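Local structure of mandelate racemase/muconate lactonizing enzyme (2OG9) at residues 64-69 / 74-79; 88-93 / 99-104; 296-301 / 319-324. The protein probably catalyses racemisation or a related reaction begun by proton abstraction beside a carboxylate, as mandelate racemase and its relatives in the enolase superfamily do. All blocks are in the same frame, centred on the assembly; numbering follows the deposited sequence.

Contacts 1 and 2 both belong to the N-terminal domain of the enolase-superfamily fold, and contact 3 to the TIM barrel. Along the chain they follow one another without overlap. Contact 1 ties strand 61-69, outermost in its sheet within the chain, to helix 73-83; contact 2 joins the loop after that helix to the next one, 95-104; contact 3 packs barrel helices 295-307 and 318-326 together. Their centres lie about 18 to 19 Å apart. Contacts 2 and 3 nevertheless touch, because Trp99 of helix 95-104 lies against Thr296 and Pro297. The N-terminal domain is thereby fitted to the barrel through the same helix that carries Lys101 of contact 2.

Contact 1. Residues 64-69 / 74-79; sequences GFSYSK and PGQFAH
Gln76 NE2 is held between two oxygens, one from the strand 61-69 and one from a further helix. It donates to the backbone O of Tyr67 at 3.0 Å with an N-H...O angle of 143°, and it is also hydrogen-bonded to the side-chain oxygen of Gln117. The bond to Tyr67 is not in line with a lone pair: NE2 stands well above the carbonyl plane, and the carbonyl oxygen in turn lies off the plane of the amide. The other end of the same amide is engaged as well, since the hydroxyl of Ser66 donates to Gln76 OE1, with OG 3.1 Å from OE1 and likewise approaching from above the carbonyl plane. With both ends taken, the amide has its flip state fixed and its rotation limited.

Ser68 packs beside it. Its OG lies 3.0 Å from Gln76 NE2, but the angle is too poor for a hydrogen bond, and OG rests against the amide, 3.2 Å from Gln76 CD. The extended glutamine chain (chi2 -172°) carries the amide from the helix across to the strand. Ser66 and Ser68 both point toward the helix, while Tyr67 turns away from it and sends its hydroxyl to Asp288 and Arg291.

The two axes run 8.9 Å apart and roughly antiparallel, at 149°. The contact belongs to the N-terminal domain of the enolase superfamily, where helices pack on an antiparallel sheet. Strand 61-69, outermost in that sheet within this chain, pairs with strand 46-56 through the backbones of Gly64, Ser66 and Ser68. Helix 73-83 packs against the sheet, with Phe77 reaching strands 15-26 and 375-382, and helix 114-133 closes in beside it, where Ala121 meets Ser66 and Leu114 meets Gln76.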
ATOM      1  N   GLY A  64      41.419 -15.650   7.905  1.00 17.18           N
ATOM      2  CA  GLY A  64      40.027 -15.694   7.492  1.00 16.47           C
ATOM      3  C   GLY A  64      39.887 -16.607   6.295  1.00 18.10           C
ATOM      4  O   GLY A  64      40.890 -17.096   5.762  1.00 17.83           O
ATOM      5  N   PHE A  65      38.656 -16.856   5.859  1.00 16.83           N
ATOM      6  CA  PHE A  65      38.472 -17.715   4.701  1.00 19.20           C
ATOM      7  C   PHE A  65      37.103 -17.574   4.066  1.00 18.51           C
ATOM      8  O   PHE A  65      36.180 -17.031   4.663  1.00 18.49           O
ATOM      9  CB  PHE A  65      38.716 -19.185   5.089  1.00 22.01           C
ATOM     10  CG  PHE A  65      37.678 -19.763   6.018  1.00 25.14           C
ATOM     11  CD1 PHE A  65      36.536 -20.375   5.510  1.00 28.74           C
ATOM     12  CD2 PHE A  65      37.841 -19.694   7.396  1.00 27.14           C
ATOM     13  CE1 PHE A  65      35.568 -20.913   6.359  1.00 29.52           C
ATOM     14  CE2 PHE A  65      36.880 -20.227   8.257  1.00 30.39           C
ATOM     15  CZ  PHE A  65      35.738 -20.839   7.733  1.00 30.02           C
ATOM     16  N   SER A  66      37.005 -18.028   2.825  1.00 20.20           N
ATOM     17  CA  SER A  66      35.751 -18.050   2.090  1.00 20.74           C
ATOM     18  C   SER A  66      35.820 -19.418   1.425  1.00 20.17           C
ATOM     19  O   SER A  66      36.802 -20.145   1.618  1.00 19.64           O
ATOM     20  CB  SER A  66      35.669 -16.917   1.053  1.00 21.93           C
ATOM     21  OG  SER A  66      36.729 -16.973   0.116  1.00 27.19           O
ATOM     22  N   TYR A  67      34.807 -19.791   0.656  1.00 19.03           N
ATOM     23  CA  TYR A  67      34.824 -21.106   0.041  1.00 21.52           C
ATOM     24  C   TYR A  67      33.908 -21.178  -1.168  1.00 22.04           C
ATOM     25  O   TYR A  67      33.106 -20.279  -1.416  1.00 20.16           O
ATOM     26  CB  TYR A  67      34.373 -22.152   1.066  1.00 23.06           C
ATOM     27  CG  TYR A  67      32.877 -22.152   1.298  1.00 26.37           C
ATOM     28  CD1 TYR A  67      32.037 -22.972   0.549  1.00 28.19           C
ATOM     29  CD2 TYR A  67      32.296 -21.289   2.222  1.00 28.77           C
ATOM     30  CE1 TYR A  67      30.656 -22.935   0.713  1.00 32.02           C
ATOM     31  CE2 TYR A  67      30.913 -21.240   2.395  1.00 31.21           C
ATOM     32  CZ  TYR A  67      30.099 -22.067   1.634  1.00 32.47           C
ATOM     33  OH  TYR A  67      28.731 -22.023   1.780  1.00 32.87           O
ATOM     34  N   SER A  68      34.040 -22.267  -1.913  1.00 21.77           N
ATOM     35  CA  SER A  68      33.210 -22.517  -3.076  1.00 23.12           C
ATOM     36  C   SER A  68      32.915 -24.004  -3.123  1.00 23.02           C
ATOM     37  O   SER A  68      33.826 -24.830  -3.029  1.00 21.23           O
ATOM     38  CB  SER A  68      33.924 -22.128  -4.374  1.00 23.81           C
ATOM     39  OG  SER A  68      34.283 -20.762  -4.383  1.00 26.44           O
ATOM     40  N   LYS A  69      31.635 -24.335  -3.230  1.00 25.11           N
ATOM     41  CA  LYS A  69      31.204 -25.719  -3.360  1.00 27.77           C
ATOM     42  C   LYS A  69      30.913 -25.775  -4.853  1.00 28.92           C
ATOM     43  O   LYS A  69      30.028 -25.074  -5.342  1.00 30.27           O
ATOM     44  CB  LYS A  69      29.944 -25.966  -2.532  1.00 29.34           C
ATOM     45  CG  LYS A  69      30.224 -26.086  -1.038  1.00 32.12           C
ATOM     46  CD  LYS A  69      28.950 -25.963  -0.212  1.00 36.04           C
ATOM     47  CE  LYS A  69      28.719 -27.193   0.650  1.00 37.71           C
ATOM     48  NZ  LYS A  69      27.566 -27.035   1.591  1.00 36.85           N
ATOM     49  N   PRO A  74      38.823 -21.262  -8.215  1.00 20.83           N
ATOM     50  CA  PRO A  74      39.801 -20.547  -9.042  1.00 20.02           C
ATOM     51  C   PRO A  74      39.489 -19.051  -9.189  1.00 21.92           C
ATOM     52  O   PRO A  74      40.384 -18.206  -9.113  1.00 20.33           O
ATOM     53  CB  PRO A  74      39.717 -21.285 -10.372  1.00 20.50           C
ATOM     54  CG  PRO A  74      39.464 -22.697  -9.938  1.00 20.10           C
ATOM     55  CD  PRO A  74      38.402 -22.516  -8.867  1.00 20.66           C
ATOM     56  N   GLY A  75      38.215 -18.734  -9.404  1.00 21.25           N
ATOM     57  CA  GLY A  75      37.821 -17.347  -9.568  1.00 19.48           C
ATOM     58  C   GLY A  75      38.050 -16.519  -8.317  1.00 20.21           C
ATOM     59  O   GLY A  75      38.519 -15.385  -8.401  1.00 17.39           O
ATOM     60  N   GLN A  76      37.712 -17.081  -7.155  1.00 18.79           N
ATOM     61  CA  GLN A  76      37.896 -16.375  -5.894  1.00 19.41           C
ATOM     62  C   GLN A  76      39.367 -16.085  -5.648  1.00 18.59           C
ATOM     63  O   GLN A  76      39.734 -14.980  -5.255  1.00 17.35           O
ATOM     64  CB  GLN A  76      37.359 -17.196  -4.715  1.00 18.73           C
ATOM     65  CG  GLN A  76      35.845 -17.348  -4.651  1.00 24.12           C
ATOM     66  CD  GLN A  76      35.400 -18.003  -3.348  1.00 24.98           C
ATOM     67  OE1 GLN A  76      36.227 -18.500  -2.585  1.00 26.56           O
ATOM     68  NE2 GLN A  76      34.097 -18.006  -3.092  1.00 23.80           N
ATOM     69  N   PHE A  77      40.215 -17.082  -5.872  1.00 19.44           N
ATOM     70  CA  PHE A  77      41.643 -16.904  -5.652  1.00 18.48           C
ATOM     71  C   PHE A  77      42.217 -15.841  -6.571  1.00 17.42           C
ATOM     72  O   PHE A  77      42.926 -14.946  -6.123  1.00 16.69           O
ATOM     73  CB  PHE A  77      42.409 -18.210  -5.884  1.00 21.40           C
ATOM     74  CG  PHE A  77      43.906 -18.046  -5.781  1.00 23.43           C
ATOM     75  CD1 PHE A  77      44.525 -17.956  -4.538  1.00 22.81           C
ATOM     76  CD2 PHE A  77      44.686 -17.914  -6.931  1.00 23.22           C
ATOM     77  CE1 PHE A  77      45.897 -17.732  -4.435  1.00 24.01           C
ATOM     78  CE2 PHE A  77      46.064 -17.689  -6.838  1.00 24.73           C
ATOM     79  CZ  PHE A  77      46.668 -17.597  -5.588  1.00 23.88           C
ATOM     80  N   ALA A  78      41.914 -15.955  -7.861  1.00 18.32           N
ATOM     81  CA  ALA A  78      42.410 -15.018  -8.859  1.00 19.05           C
ATOM     82  C   ALA A  78      42.052 -13.585  -8.500  1.00 20.15           C
ATOM     83  O   ALA A  78      42.888 -12.691  -8.603  1.00 19.30           O
ATOM     84  CB  ALA A  78      41.852 -15.370 -10.234  1.00 19.24           C
ATOM     85  N   HIS A  79      40.811 -13.361  -8.077  1.00 20.08           N
ATOM     86  CA  HIS A  79      40.395 -12.010  -7.714  1.00 20.32           C
ATOM     87  C   HIS A  79      41.092 -11.557  -6.430  1.00 20.12           C
ATOM     88  O   HIS A  79      41.572 -10.424  -6.338  1.00 20.64           O
ATOM     89  CB  HIS A  79      38.876 -11.936  -7.535  1.00 17.72           C
ATOM     90  CG  HIS A  79      38.347 -10.535  -7.545  1.00 18.20           C
ATOM     91  ND1 HIS A  79      38.331  -9.758  -8.684  1.00 18.41           N
ATOM     92  CD2 HIS A  79      37.858  -9.758  -6.551  1.00 17.37           C
ATOM     93  CE1 HIS A  79      37.855  -8.560  -8.390  1.00 19.21           C
ATOM     94  NE2 HIS A  79      37.560  -8.534  -7.102  1.00 17.35           N
TER

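Contact 2. Residues 88-93 / 99-104; sequences IGEDPS and WDKLCW
Lys101 NZ and Glu90 OE2 meet in a salt bridge 2.7 Å long, the one direct polar link between the loop 88-93 and the helix 99-104. The ammonium reaches the carboxylate oxygen on its anti side and 34° out of the carboxylate plane. The lysine stretches out from the helix, and the glutamate leaves the loop to meet it. Lysine arrives fully extended, and its CD passes 3.8 Å from Glu90 OE2, so part of the aliphatic chain lies against the acid as well. Glutamate, by contrast, is bent at chi2 (-71°), which turns the carboxylate aside, so that OE2 presents its anti side to the ammonium.

A second acceptor steadies the ammonium: NZ also donates to the backbone oxygen of Ala86, just ahead of the loop segment, while the glutamate side chain rests on Lys97 and Leu98 of the preceding helical turn. The lysine thus binds two points of the same connection.

The loop backbone is tied down in turn, both Gly89 and Glu90 bonding through their backbones to Ile15 of strand 15-26. Gly89 adopts a positive phi of 89°, where a side chain would collide with the preceding carbonyl. Asp91 then forms an Asx turn, its OD1 accepting from Ser93 N at 3.1 Å.

At the surface of the N-terminal domain, the contact fastens the loop that leads from helix 73-83 to the helix it enters, 95-104, and both parts lean on helix 114-133, Pro92 at Leu126 and Trp99 at Ile119.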
ATOM      1  N   ILE A  88      47.747  -3.326   1.553  1.00 22.87           N
ATOM      2  CA  ILE A  88      49.028  -2.894   2.107  1.00 24.47           C
ATOM      3  C   ILE A  88      49.045  -1.418   2.494  1.00 23.22           C
ATOM      4  O   ILE A  88      48.647  -0.555   1.716  1.00 24.37           O
ATOM      5  CB  ILE A  88      50.182  -3.158   1.120  1.00 25.79           C
ATOM      6  CG1 ILE A  88      50.212  -4.641   0.735  1.00 25.62           C
ATOM      7  CG2 ILE A  88      51.505  -2.738   1.751  1.00 26.53           C
ATOM      8  CD1 ILE A  88      50.379  -5.596   1.915  1.00 25.97           C
ATOM      9  N   GLY A  89      49.505  -1.140   3.709  1.00 23.30           N
ATOM     10  CA  GLY A  89      49.584   0.230   4.182  1.00 23.07           C
ATOM     11  C   GLY A  89      48.340   0.747   4.880  1.00 24.29           C
ATOM     12  O   GLY A  89      48.383   1.791   5.531  1.00 23.88           O
ATOM     13  N   GLU A  90      47.233   0.022   4.756  1.00 23.12           N
ATOM     14  CA  GLU A  90      45.973   0.438   5.366  1.00 23.55           C
ATOM     15  C   GLU A  90      45.848   0.081   6.845  1.00 21.49           C
ATOM     16  O   GLU A  90      46.466  -0.870   7.327  1.00 19.13           O
ATOM     17  CB  GLU A  90      44.795  -0.182   4.608  1.00 24.47           C
ATOM     18  CG  GLU A  90      44.628   0.291   3.174  1.00 25.55           C
ATOM     19  CD  GLU A  90      44.133   1.723   3.086  1.00 30.29           C
ATOM     20  OE1 GLU A  90      43.522   2.208   4.059  1.00 33.20           O
ATOM     21  OE2 GLU A  90      44.339   2.362   2.033  1.00 31.73           O
ATOM     22  N   ASP A  91      45.029   0.856   7.552  1.00 19.83           N
ATOM     23  CA  ASP A  91      44.776   0.634   8.973  1.00 19.58           C
ATOM     24  C   ASP A  91      43.801  -0.550   9.061  1.00 18.95           C
ATOM     25  O   ASP A  91      42.643  -0.434   8.664  1.00 17.00           O
ATOM     26  CB  ASP A  91      44.133   1.887   9.582  1.00 21.06           C
ATOM     27  CG  ASP A  91      44.030   1.818  11.093  1.00 22.91           C
ATOM     28  OD1 ASP A  91      43.983   0.693  11.634  1.00 21.81           O
ATOM     29  OD2 ASP A  91      43.983   2.888  11.736  1.00 23.37           O
ATOM     30  N   PRO A  92      44.257  -1.700   9.588  1.00 18.46           N
ATOM     31  CA  PRO A  92      43.407  -2.889   9.707  1.00 17.86           C
ATOM     32  C   PRO A  92      42.143  -2.733  10.549  1.00 17.24           C
ATOM     33  O   PRO A  92      41.206  -3.524  10.410  1.00 16.01           O
ATOM     34  CB  PRO A  92      44.360  -3.937  10.285  1.00 18.85           C
ATOM     35  CG  PRO A  92      45.257  -3.103  11.160  1.00 17.53           C
ATOM     36  CD  PRO A  92      45.557  -1.924  10.252  1.00 17.98           C
ATOM     37  N   SER A  93      42.102  -1.721  11.413  1.00 16.63           N
ATOM     38  CA  SER A  93      40.933  -1.513  12.266  1.00 16.55           C
ATOM     39  C   SER A  93      39.718  -0.948  11.526  1.00 16.82           C
ATOM     40  O   SER A  93      38.591  -1.090  11.992  1.00 15.17           O
ATOM     41  CB  SER A  93      41.289  -0.590  13.441  1.00 19.06           C
ATOM     42  OG  SER A  93      42.108  -1.259  14.394  1.00 17.56           O
ATOM     43  N   TRP A  99      36.522  -2.946   3.344  1.00 18.51           N
ATOM     44  CA  TRP A  99      35.623  -3.825   2.592  1.00 17.96           C
ATOM     45  C   TRP A  99      35.187  -3.007   1.361  1.00 17.97           C
ATOM     46  O   TRP A  99      35.220  -3.494   0.224  1.00 17.42           O
ATOM     47  CB  TRP A  99      34.389  -4.187   3.430  1.00 18.67           C
ATOM     48  CG  TRP A  99      33.586  -5.343   2.867  1.00 21.15           C
ATOM     49  CD1 TRP A  99      33.712  -6.664   3.192  1.00 19.73           C
ATOM     50  CD2 TRP A  99      32.561  -5.275   1.862  1.00 21.54           C
ATOM     51  NE1 TRP A  99      32.830  -7.421   2.453  1.00 20.14           N
ATOM     52  CE2 TRP A  99      32.114  -6.595   1.629  1.00 20.16           C
ATOM     53  CE3 TRP A  99      31.981  -4.226   1.134  1.00 21.39           C
ATOM     54  CZ2 TRP A  99      31.111  -6.895   0.700  1.00 21.56           C
ATOM     55  CZ3 TRP A  99      30.983  -4.524   0.211  1.00 22.71           C
ATOM     56  CH2 TRP A  99      30.560  -5.851   0.002  1.00 22.28           C
ATOM     57  N   ASP A 100      34.796  -1.756   1.603  1.00 16.31           N
ATOM     58  CA  ASP A 100      34.362  -0.853   0.528  1.00 19.02           C
ATOM     59  C   ASP A 100      35.488  -0.540  -0.457  1.00 18.58           C
ATOM     60  O   ASP A 100      35.263  -0.489  -1.668  1.00 17.59           O
ATOM     61  CB  ASP A 100      33.828   0.472   1.098  1.00 20.67           C
ATOM     62  CG  ASP A 100      32.512   0.309   1.843  1.00 24.56           C
ATOM     63  OD1 ASP A 100      31.852  -0.743   1.692  1.00 24.38           O
ATOM     64  OD2 ASP A 100      32.127   1.248   2.571  1.00 23.72           O
ATOM     65  N   LYS A 101      36.699  -0.320   0.053  1.00 18.64           N
ATOM     66  CA  LYS A 101      37.825  -0.020  -0.825  1.00 19.85           C
ATOM     67  C   LYS A 101      38.099  -1.189  -1.773  1.00 19.51           C
ATOM     68  O   LYS A 101      38.317  -0.988  -2.968  1.00 19.34           O
ATOM     69  CB  LYS A 101      39.093   0.286  -0.009  1.00 21.01           C
ATOM     70  CG  LYS A 101      40.299   0.612  -0.885  1.00 22.76           C
ATOM     71  CD  LYS A 101      41.600   0.732  -0.089  1.00 24.41           C
ATOM     72  CE  LYS A 101      42.783   0.994  -1.029  1.00 25.45           C
ATOM     73  NZ  LYS A 101      44.101   1.084  -0.331  1.00 26.75           N
ATOM     74  N   LEU A 102      38.085  -2.411  -1.250  1.00 18.13           N
ATOM     75  CA  LEU A 102      38.340  -3.576  -2.093  1.00 19.76           C
ATOM     76  C   LEU A 102      37.208  -3.797  -3.087  1.00 20.06           C
ATOM     77  O   LEU A 102      37.435  -4.255  -4.213  1.00 19.18           O
ATOM     78  CB  LEU A 102      38.533  -4.830  -1.237  1.00 21.18           C
ATOM     79  CG  LEU A 102      39.820  -4.878  -0.404  1.00 24.52           C
ATOM     80  CD1 LEU A 102      39.940  -6.241   0.257  1.00 23.39           C
ATOM     81  CD2 LEU A 102      41.029  -4.614  -1.285  1.00 24.31           C
ATOM     82  N   CYS A 103      35.988  -3.468  -2.675  1.00 20.59           N
ATOM     83  CA  CYS A 103      34.835  -3.624  -3.555  1.00 22.23           C
ATOM     84  C   CYS A 103      34.963  -2.591  -4.681  1.00 24.10           C
ATOM     85  O   CYS A 103      34.728  -2.899  -5.852  1.00 22.92           O
ATOM     86  CB  CYS A 103      33.540  -3.406  -2.766  1.00 25.21           C
ATOM     87  SG  CYS A 103      32.027  -3.884  -3.643  1.00 28.43           S
ATOM     88  N   TRP A 104      35.352  -1.367  -4.334  1.00 23.13           N
ATOM     89  CA  TRP A 104      35.518  -0.335  -5.352  1.00 26.22           C
ATOM     90  C   TRP A 104      36.665  -0.703  -6.292  1.00 25.76           C
ATOM     91  O   TRP A 104      36.611  -0.417  -7.487  1.00 26.17           O
ATOM     92  CB  TRP A 104      35.781   1.037  -4.714  1.00 30.67           C
ATOM     93  CG  TRP A 104      34.531   1.726  -4.224  1.00 36.24           C
ATOM     94  CD1 TRP A 104      34.155   1.929  -2.923  1.00 38.73           C
ATOM     95  CD2 TRP A 104      33.494   2.298  -5.034  1.00 38.31           C
ATOM     96  NE1 TRP A 104      32.951   2.595  -2.874  1.00 39.56           N
ATOM     97  CE2 TRP A 104      32.523   2.835  -4.153  1.00 40.67           C
ATOM     98  CE3 TRP A 104      33.292   2.414  -6.417  1.00 39.12           C
ATOM     99  CZ2 TRP A 104      31.363   3.474  -4.615  1.00 41.69           C
ATOM    100  CZ3 TRP A 104      32.137   3.051  -6.875  1.00 40.05           C
ATOM    101  CH2 TRP A 104      31.190   3.575  -5.973  1.00 40.52           C
TER

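Contact 3. Residues 296-301 / 319-324; sequences TPFLKI and ELHVHL
Leu324 and Phe298 make the central apolar contact, a CH-pi interaction in which Leu324 CD1 sits over the middle of the phenyl face. The methyl carbon is 3.8 Å from the ring centroid and almost on the ring normal. Leu324 CB adds a second point of contact, 3.7 Å from Phe298 CE2, so the leucine touches the middle of the face with its methyl while CB, on the same side, reaches the CE2-CZ end of the ring. Phe298 points toward the opposing helix, with CG anti to the backbone N (chi1 -178°), which brings its ring up to the leucine.

An aromatic pair lies alongside. The Phe298 and His321 rings have centroids 5.6 Å apart and planes inclined at 34°, an oblique pairing. With an alanine in place of Phe298, the Leu324 methyl would probably lose the face it rests on, and a gap would be likely to open beside the His321 ring.

These helices belong to the TIM barrel: helix 295-307 precedes strand 311-312, and helix 318-326 follows it. The two segments cross at -41°, their axes 12.2 Å apart at closest approach, a separation spanned by the large side chains.

The remaining apolar contact is between leucines: Leu299 CD2 lies 4.4 Å from Leu324 CD2, a looser approach. Both leucines also touch Leu142 of helix 138-142. Ala289 of helix 289-292 packs against both Phe298 and His321, and Pro287 also touches the phenylalanine.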
ATOM      1  N   THR A 296      31.454  -8.515   7.981  1.00 15.24           N
ATOM      2  CA  THR A 296      30.915  -7.169   7.823  1.00 15.67           C
ATOM      3  C   THR A 296      29.514  -7.188   7.191  1.00 15.20           C
ATOM      4  O   THR A 296      28.578  -6.630   7.765  1.00 15.04           O
ATOM      5  CB  THR A 296      31.894  -6.273   7.023  1.00 15.34           C
ATOM      6  OG1 THR A 296      33.048  -5.990   7.837  1.00 17.43           O
ATOM      7  CG2 THR A 296      31.231  -4.961   6.623  1.00 16.92           C
ATOM      8  N   PRO A 297      29.348  -7.818   6.012  1.00 13.88           N
ATOM      9  CA  PRO A 297      27.986  -7.819   5.451  1.00 16.43           C
ATOM     10  C   PRO A 297      27.031  -8.698   6.267  1.00 16.04           C
ATOM     11  O   PRO A 297      25.830  -8.425   6.343  1.00 15.55           O
ATOM     12  CB  PRO A 297      28.188  -8.310   4.010  1.00 15.63           C
ATOM     13  CG  PRO A 297      29.509  -9.047   4.051  1.00 18.55           C
ATOM     14  CD  PRO A 297      30.339  -8.227   5.002  1.00 16.26           C
ATOM     15  N   PHE A 298      27.573  -9.739   6.896  1.00 16.09           N
ATOM     16  CA  PHE A 298      26.763 -10.628   7.729  1.00 15.83           C
ATOM     17  C   PHE A 298      26.137  -9.837   8.883  1.00 15.25           C
ATOM     18  O   PHE A 298      24.973 -10.041   9.221  1.00 14.38           O
ATOM     19  CB  PHE A 298      27.622 -11.766   8.301  1.00 14.80           C
ATOM     20  CG  PHE A 298      26.847 -12.756   9.134  1.00 15.55           C
ATOM     21  CD1 PHE A 298      26.465 -13.984   8.602  1.00 16.37           C
ATOM     22  CD2 PHE A 298      26.488 -12.456  10.445  1.00 15.46           C
ATOM     23  CE1 PHE A 298      25.738 -14.897   9.364  1.00 17.77           C
ATOM     24  CE2 PHE A 298      25.757 -13.364  11.211  1.00 14.99           C
ATOM     25  CZ  PHE A 298      25.385 -14.583  10.668  1.00 16.12           C
ATOM     26  N   LEU A 299      26.904  -8.937   9.492  1.00 15.13           N
ATOM     27  CA  LEU A 299      26.383  -8.143  10.599  1.00 16.17           C
ATOM     28  C   LEU A 299      25.257  -7.227  10.132  1.00 17.17           C
ATOM     29  O   LEU A 299      24.299  -6.990  10.867  1.00 16.65           O
ATOM     30  CB  LEU A 299      27.500  -7.316  11.242  1.00 18.66           C
ATOM     31  CG  LEU A 299      28.578  -8.145  11.945  1.00 21.29           C
ATOM     32  CD1 LEU A 299      29.627  -7.221  12.515  1.00 21.76           C
ATOM     33  CD2 LEU A 299      27.946  -8.991  13.049  1.00 21.36           C
ATOM     34  N   LYS A 300      25.367  -6.706   8.915  1.00 16.55           N
ATOM     35  CA  LYS A 300      24.315  -5.838   8.393  1.00 19.16           C
ATOM     36  C   LYS A 300      23.041  -6.660   8.214  1.00 17.70           C
ATOM     37  O   LYS A 300      21.940  -6.201   8.514  1.00 17.40           O
ATOM     38  CB  LYS A 300      24.749  -5.220   7.060  1.00 20.14           C
ATOM     39  CG  LYS A 300      25.945  -4.288   7.206  1.00 25.60           C
ATOM     40  CD  LYS A 300      26.472  -3.807   5.866  1.00 30.25           C
ATOM     41  CE  LYS A 300      27.671  -2.881   6.060  1.00 35.05           C
ATOM     42  NZ  LYS A 300      28.303  -2.503   4.763  1.00 38.14           N
ATOM     43  N   ILE A 301      23.207  -7.887   7.734  1.00 16.27           N
ATOM     44  CA  ILE A 301      22.084  -8.786   7.521  1.00 16.75           C
ATOM     45  C   ILE A 301      21.453  -9.145   8.868  1.00 17.21           C
ATOM     46  O   ILE A 301      20.230  -9.150   8.997  1.00 15.27           O
ATOM     47  CB  ILE A 301      22.542 -10.073   6.791  1.00 16.94           C
ATOM     48  CG1 ILE A 301      23.012  -9.719   5.375  1.00 17.08           C
ATOM     49  CG2 ILE A 301      21.397 -11.086   6.728  1.00 17.36           C
ATOM     50  CD1 ILE A 301      23.809 -10.818   4.716  1.00 18.44           C
ATOM     51  N   GLU A 319      32.717 -23.063  12.562  1.00 18.67           N
ATOM     52  CA  GLU A 319      33.906 -22.491  13.199  1.00 20.53           C
ATOM     53  C   GLU A 319      33.804 -20.966  13.277  1.00 21.16           C
ATOM     54  O   GLU A 319      34.348 -20.328  14.188  1.00 19.38           O
ATOM     55  CB  GLU A 319      35.175 -22.894  12.428  1.00 21.47           C
ATOM     56  CG  GLU A 319      35.545 -24.385  12.505  1.00 23.76           C
ATOM     57  CD  GLU A 319      34.735 -25.272  11.566  1.00 24.17           C
ATOM     58  OE1 GLU A 319      33.895 -24.742  10.810  1.00 24.92           O
ATOM     59  OE2 GLU A 319      34.947 -26.505  11.583  1.00 24.11           O
ATOM     60  N   LEU A 320      33.104 -20.386  12.308  1.00 19.09           N
ATOM     61  CA  LEU A 320      32.897 -18.943  12.264  1.00 18.41           C
ATOM     62  C   LEU A 320      31.514 -18.572  12.801  1.00 17.11           C
ATOM     63  O   LEU A 320      31.378 -17.670  13.625  1.00 16.36           O
ATOM     64  CB  LEU A 320      33.034 -18.442  10.822  1.00 22.42           C
ATOM     65  CG  LEU A 320      32.574 -17.014  10.512  1.00 23.01           C
ATOM     66  CD1 LEU A 320      33.348 -16.012  11.348  1.00 25.68           C
ATOM     67  CD2 LEU A 320      32.778 -16.737   9.027  1.00 26.12           C
ATOM     68  N   HIS A 321      30.487 -19.286  12.354  1.00 17.09           N
ATOM     69  CA  HIS A 321      29.125 -18.967  12.772  1.00 17.75           C
ATOM     70  C   HIS A 321      28.789 -19.153  14.245  1.00 17.70           C
ATOM     71  O   HIS A 321      27.862 -18.519  14.746  1.00 14.49           O
ATOM     72  CB  HIS A 321      28.126 -19.723  11.899  1.00 18.75           C
ATOM     73  CG  HIS A 321      28.148 -19.284  10.469  1.00 19.65           C
ATOM     74  ND1 HIS A 321      28.057 -17.959  10.099  1.00 22.32           N
ATOM     75  CD2 HIS A 321      28.256 -19.988   9.319  1.00 20.75           C
ATOM     76  CE1 HIS A 321      28.108 -17.866   8.782  1.00 20.55           C
ATOM     77  NE2 HIS A 321      28.228 -19.084   8.284  1.00 23.65           N
ATOM     78  N   VAL A 322      29.525 -20.006  14.949  1.00 17.53           N
ATOM     79  CA  VAL A 322      29.243 -20.183  16.367  1.00 14.69           C
ATOM     80  C   VAL A 322      29.463 -18.845  17.079  1.00 14.93           C
ATOM     81  O   VAL A 322      28.744 -18.501  18.025  1.00 13.85           O
ATOM     82  CB  VAL A 322      30.141 -21.283  17.009  1.00 16.33           C
ATOM     83  CG1 VAL A 322      31.614 -20.924  16.892  1.00 16.67           C
ATOM     84  CG2 VAL A 322      29.755 -21.462  18.461  1.00 18.70           C
ATOM     85  N   HIS A 323      30.449 -18.079  16.619  1.00 14.83           N
ATOM     86  CA  HIS A 323      30.729 -16.772  17.212  1.00 13.46           C
ATOM     87  C   HIS A 323      29.647 -15.764  16.843  1.00 13.78           C
ATOM     88  O   HIS A 323      29.175 -15.000  17.690  1.00 12.79           O
ATOM     89  CB  HIS A 323      32.080 -16.249  16.728  1.00 15.99           C
ATOM     90  CG  HIS A 323      33.249 -16.993  17.291  1.00 19.04           C
ATOM     91  ND1 HIS A 323      33.681 -16.825  18.590  1.00 21.16           N
ATOM     92  CD2 HIS A 323      34.060 -17.928  16.744  1.00 19.31           C
ATOM     93  CE1 HIS A 323      34.707 -17.626  18.818  1.00 19.85           C
ATOM     94  NE2 HIS A 323      34.957 -18.307  17.713  1.00 19.18           N
ATOM     95  N   LEU A 324      29.270 -15.751  15.567  1.00 14.57           N
ATOM     96  CA  LEU A 324      28.254 -14.824  15.090  1.00 16.58           C
ATOM     97  C   LEU A 324      26.891 -15.135  15.712  1.00 16.04           C
ATOM     98  O   LEU A 324      26.164 -14.225  16.109  1.00 16.62           O
ATOM     99  CB  LEU A 324      28.191 -14.872  13.558  1.00 15.83           C
ATOM    100  CG  LEU A 324      29.499 -14.432  12.880  1.00 18.73           C
ATOM    101  CD1 LEU A 324      29.440 -14.660  11.376  1.00 17.36           C
ATOM    102  CD2 LEU A 324      29.752 -12.960  13.181  1.00 20.61           C
TER